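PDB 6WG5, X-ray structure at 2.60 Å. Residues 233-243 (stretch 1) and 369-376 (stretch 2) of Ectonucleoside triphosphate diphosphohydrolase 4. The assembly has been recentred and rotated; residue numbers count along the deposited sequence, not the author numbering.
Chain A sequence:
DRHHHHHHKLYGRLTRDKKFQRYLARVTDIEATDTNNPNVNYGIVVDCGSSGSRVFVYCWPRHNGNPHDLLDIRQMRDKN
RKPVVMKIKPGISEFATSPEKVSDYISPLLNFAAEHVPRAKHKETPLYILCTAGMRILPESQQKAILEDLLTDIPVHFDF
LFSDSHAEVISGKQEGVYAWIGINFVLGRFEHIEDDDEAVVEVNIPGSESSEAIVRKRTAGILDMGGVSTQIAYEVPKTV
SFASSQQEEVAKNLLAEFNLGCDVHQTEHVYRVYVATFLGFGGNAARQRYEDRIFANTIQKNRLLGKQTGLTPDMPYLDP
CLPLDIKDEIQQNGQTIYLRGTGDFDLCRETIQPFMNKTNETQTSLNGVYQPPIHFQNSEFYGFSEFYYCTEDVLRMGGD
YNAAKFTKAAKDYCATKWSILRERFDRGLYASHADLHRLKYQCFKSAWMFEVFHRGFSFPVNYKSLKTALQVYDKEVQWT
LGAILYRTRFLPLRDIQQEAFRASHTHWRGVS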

# COMPACT_ATOMS: atom_id res chain seq x y z
N ALA A 233 3.57 -4.86 -4.78
CA ALA A 233 4.98 -4.60 -4.50
C ALA A 233 5.60 -5.84 -3.88
O ALA A 233 5.03 -6.42 -2.95
N TYR A 234 6.77 -6.24 -4.38
CA TYR A 234 7.47 -7.38 -3.81
C TYR A 234 8.94 -7.32 -4.18
O TYR A 234 9.35 -6.61 -5.10
N GLU A 235 9.74 -8.09 -3.44
CA GLU A 235 11.17 -8.16 -3.68
C GLU A 235 11.47 -9.12 -4.83
O GLU A 235 10.82 -10.15 -4.97
N VAL A 236 12.46 -8.76 -5.63
CA VAL A 236 12.95 -9.61 -6.71
C VAL A 236 14.33 -10.12 -6.31
O VAL A 236 15.34 -9.46 -6.59
N PRO A 237 14.42 -11.28 -5.65
CA PRO A 237 15.73 -11.67 -5.09
C PRO A 237 16.74 -12.08 -6.15
O PRO A 237 17.92 -11.74 -6.03
N LYS A 238 16.31 -12.81 -7.17
CA LYS A 238 17.22 -13.38 -8.15
C LYS A 238 17.45 -12.43 -9.31
O LYS A 238 16.58 -11.63 -9.66
N THR A 239 18.63 -12.54 -9.91
CA THR A 239 18.95 -11.78 -11.12
C THR A 239 17.86 -11.99 -12.16
O THR A 239 17.37 -13.11 -12.37
N VAL A 240 17.48 -10.91 -12.83
CA VAL A 240 16.44 -10.93 -13.85
C VAL A 240 17.09 -10.87 -15.22
O VAL A 240 17.99 -10.05 -15.45
N SER A 241 16.65 -11.74 -16.12
CA SER A 241 17.11 -11.76 -17.50
C SER A 241 16.00 -11.19 -18.37
O SER A 241 14.95 -11.82 -18.53
N PHE A 242 16.23 -10.00 -18.93
CA PHE A 242 15.22 -9.33 -19.73
C PHE A 242 15.26 -9.82 -21.17
O PHE A 242 16.32 -10.15 -21.71
N ALA A 243 14.08 -9.87 -21.80
CA ALA A 243 13.98 -10.35 -23.17
C ALA A 243 14.39 -9.30 -24.18
O ALA A 243 14.91 -9.64 -25.25
N VAL A 369 1.60 -4.48 -18.62
CA VAL A 369 2.73 -3.96 -17.86
C VAL A 369 3.65 -5.12 -17.49
O VAL A 369 3.18 -6.22 -17.17
N TYR A 370 4.95 -4.87 -17.54
CA TYR A 370 5.92 -5.91 -17.23
C TYR A 370 5.86 -6.29 -15.76
O TYR A 370 5.64 -5.45 -14.89
N GLN A 371 6.05 -7.59 -15.49
CA GLN A 371 6.06 -8.10 -14.13
C GLN A 371 7.23 -9.08 -13.97
O GLN A 371 7.30 -10.07 -14.70
N PRO A 372 8.16 -8.84 -13.04
CA PRO A 372 9.25 -9.78 -12.86
C PRO A 372 8.72 -11.11 -12.37
O PRO A 372 7.70 -11.17 -11.67
N PRO A 373 9.40 -12.21 -12.69
CA PRO A 373 8.92 -13.52 -12.24
C PRO A 373 8.88 -13.60 -10.72
O PRO A 373 9.75 -13.06 -10.03
N ILE A 374 7.85 -14.26 -10.21
CA ILE A 374 7.69 -14.48 -8.77
C ILE A 374 8.05 -15.93 -8.47
O ILE A 374 7.55 -16.85 -9.13
N HIS A 375 8.91 -16.13 -7.47
CA HIS A 375 9.25 -17.47 -7.00
C HIS A 375 8.09 -17.96 -6.13
O HIS A 375 8.13 -17.91 -4.90
N PHE A 376 7.04 -18.43 -6.80
CA PHE A 376 5.80 -18.75 -6.09
C PHE A 376 6.02 -19.79 -5.01
O PHE A 376 5.47 -19.68 -3.91

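This is a small, side-chain-mediated and largely apolar contact, burying 396 Å² summed over both sides, in which one buried tyrosine, Y234, supplies the single hydrogen bond between two segments at least 128 residues apart in sequence wherever they touch. The backbones stay well apart: the nearest CA atoms, those of V236 and P372, are 7.2 Å from each other, so side chains must bridge the gap.

Y234 makes the largest contribution, with 91 Å² covered by stretch 2. Its CA-to-CB bond points toward that stretch, and chi1 of 54° (p) with chi2 of 93° carries the phenol across to the backbone of P372. There Y234 OH donates a hydrogen bond to P372 O at 2.9 Å, which satisfies a carbonyl in a segment lacking regular helix or strand. The acceptor lies near the plane of the ring, at its edge, as does Q371 CG, 3.0 Å from Y234 OH. Q371 itself is extended (chi1 and chi2 both t), and its NE2 finds its hydrogen bond elsewhere in the structure.

One face of the same ring is covered by I374. Although its CA-to-CB bond points sideways, chi1 of -63° (m) and chi2 of 171° (t) bring the end of the side chain nearer: I374 CD1 sits 4.1 Å from the centroid of the Y234 ring, 24° off the ring normal, a CH-pi geometry. I374 CG1 also approaches Y234 CE1 at 3.6 Å. The P372 ring adds apolar contact, with P372 CD 4.3 Å from Y234 CZ, while P372 CB meets V236 CG2 at 3.9 Å. V236 is in the t rotamer and points toward stretch 2.

Farther along, Y370 (chi1 165°, t) reaches toward stretch 1 and places its hydroxyl against carbon: Y370 OH is 3.2 Å from V240 CG1 and 3.7 Å from F242 CE1. V240 (t) points toward stretch 2, whereas F242 leaves its backbone sideways and comes nearer through its m rotamer. The F242 and Y370 rings form an oblique aromatic pair, with centroids 6.0 Å apart and planes at 47°; F242 CE1 and Y370 CZ are separated by 4.1 Å.

At the exposed margin, K238 (chi1 -83°, m) and H375 (chi1 -161°, t) point toward each other's stretches. K238 NZ comes within 4.0 Å of H375 CE1, a carbon, so this is proximity rather than a polar bond.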

# COMPACT_ATOMS: atom_id res chain seq x y z
CB ALA A 233 5.16 -3.40 -3.58
CB TYR A 234 6.86 -8.71 -4.27
CG TYR A 234 6.74 -8.85 -5.77
CD1 TYR A 234 7.74 -9.47 -6.50
CD2 TYR A 234 5.63 -8.39 -6.45
CE1 TYR A 234 7.64 -9.62 -7.87
CE2 TYR A 234 5.51 -8.52 -7.81
CZ TYR A 234 6.52 -9.14 -8.52
OH TYR A 234 6.39 -9.27 -9.89
CB GLU A 235 11.90 -8.63 -2.42
CG GLU A 235 13.40 -8.78 -2.59
CD GLU A 235 14.08 -9.36 -1.37
OE1 GLU A 235 13.39 -9.60 -0.35
OE2 GLU A 235 15.31 -9.59 -1.42
CB VAL A 236 12.99 -8.84 -8.04
CG1 VAL A 236 13.40 -9.77 -9.18
CG2 VAL A 236 11.64 -8.20 -8.33
CB PRO A 237 15.38 -12.85 -4.16
CG PRO A 237 13.87 -12.89 -4.09
CD PRO A 237 13.38 -12.26 -5.34
CB LYS A 238 16.69 -14.72 -8.67
CG LYS A 238 16.99 -15.90 -7.77
CD LYS A 238 16.52 -17.21 -8.41
CE LYS A 238 16.99 -18.41 -7.60
NZ LYS A 238 15.93 -19.46 -7.50
CB THR A 239 20.30 -12.22 -11.68
OG1 THR A 239 21.32 -12.04 -10.67
CG2 THR A 239 20.67 -11.40 -12.91
CB VAL A 240 15.46 -9.76 -13.66
CG1 VAL A 240 14.35 -9.82 -14.70
CG2 VAL A 240 14.87 -9.78 -12.26
CB SER A 241 17.49 -13.17 -17.94
OG SER A 241 16.44 -14.08 -17.68
CB PHE A 242 15.42 -7.82 -19.69
CG PHE A 242 15.37 -7.24 -18.31
CD1 PHE A 242 14.16 -6.91 -17.72
CD2 PHE A 242 16.54 -7.03 -17.59
CE1 PHE A 242 14.12 -6.38 -16.45
CE2 PHE A 242 16.50 -6.50 -16.31
CZ PHE A 242 15.29 -6.17 -15.74
CB ALA A 243 12.55 -10.81 -23.45
CB VAL A 369 2.25 -3.21 -16.61
CG1 VAL A 369 3.44 -2.81 -15.73
CG2 VAL A 369 1.46 -1.97 -17.01
CB TYR A 370 7.33 -5.44 -17.59
CG TYR A 370 8.42 -6.31 -16.98
CD1 TYR A 370 8.75 -7.53 -17.55
CD2 TYR A 370 9.11 -5.90 -15.85
CE1 TYR A 370 9.74 -8.33 -17.00
CE2 TYR A 370 10.09 -6.69 -15.29
CZ TYR A 370 10.41 -7.90 -15.87
OH TYR A 370 11.39 -8.68 -15.32
CB GLN A 371 4.74 -8.80 -13.80
CG GLN A 371 4.68 -9.38 -12.40
CD GLN A 371 3.34 -10.01 -12.08
OE1 GLN A 371 2.31 -9.33 -12.07
NE2 GLN A 371 3.34 -11.31 -11.81
CB PRO A 372 10.14 -9.10 -11.81
CG PRO A 372 9.70 -7.69 -11.75
CD PRO A 372 8.26 -7.69 -12.13
CB PRO A 373 9.94 -14.50 -12.83
CG PRO A 373 11.18 -13.69 -13.00
CD PRO A 373 10.71 -12.31 -13.36
CB ILE A 374 6.26 -14.16 -8.31
CG1 ILE A 374 5.94 -12.68 -8.54
CG2 ILE A 374 6.08 -14.52 -6.84
CD1 ILE A 374 4.48 -12.32 -8.31
CB HIS A 375 10.57 -17.44 -6.24
CG HIS A 375 11.22 -18.78 -6.10
ND1 HIS A 375 12.27 -19.01 -5.24
CD2 HIS A 375 10.97 -19.96 -6.73
CE1 HIS A 375 12.64 -20.28 -5.33
NE2 HIS A 375 11.87 -20.87 -6.23
CB PHE A 376 4.73 -19.22 -7.09
CG PHE A 376 4.18 -18.12 -7.95
CD1 PHE A 376 3.50 -17.05 -7.38
CD2 PHE A 376 4.32 -18.15 -9.32
CE1 PHE A 376 2.99 -16.03 -8.17
CE2 PHE A 376 3.81 -17.14 -10.12
CZ PHE A 376 3.14 -16.08 -9.54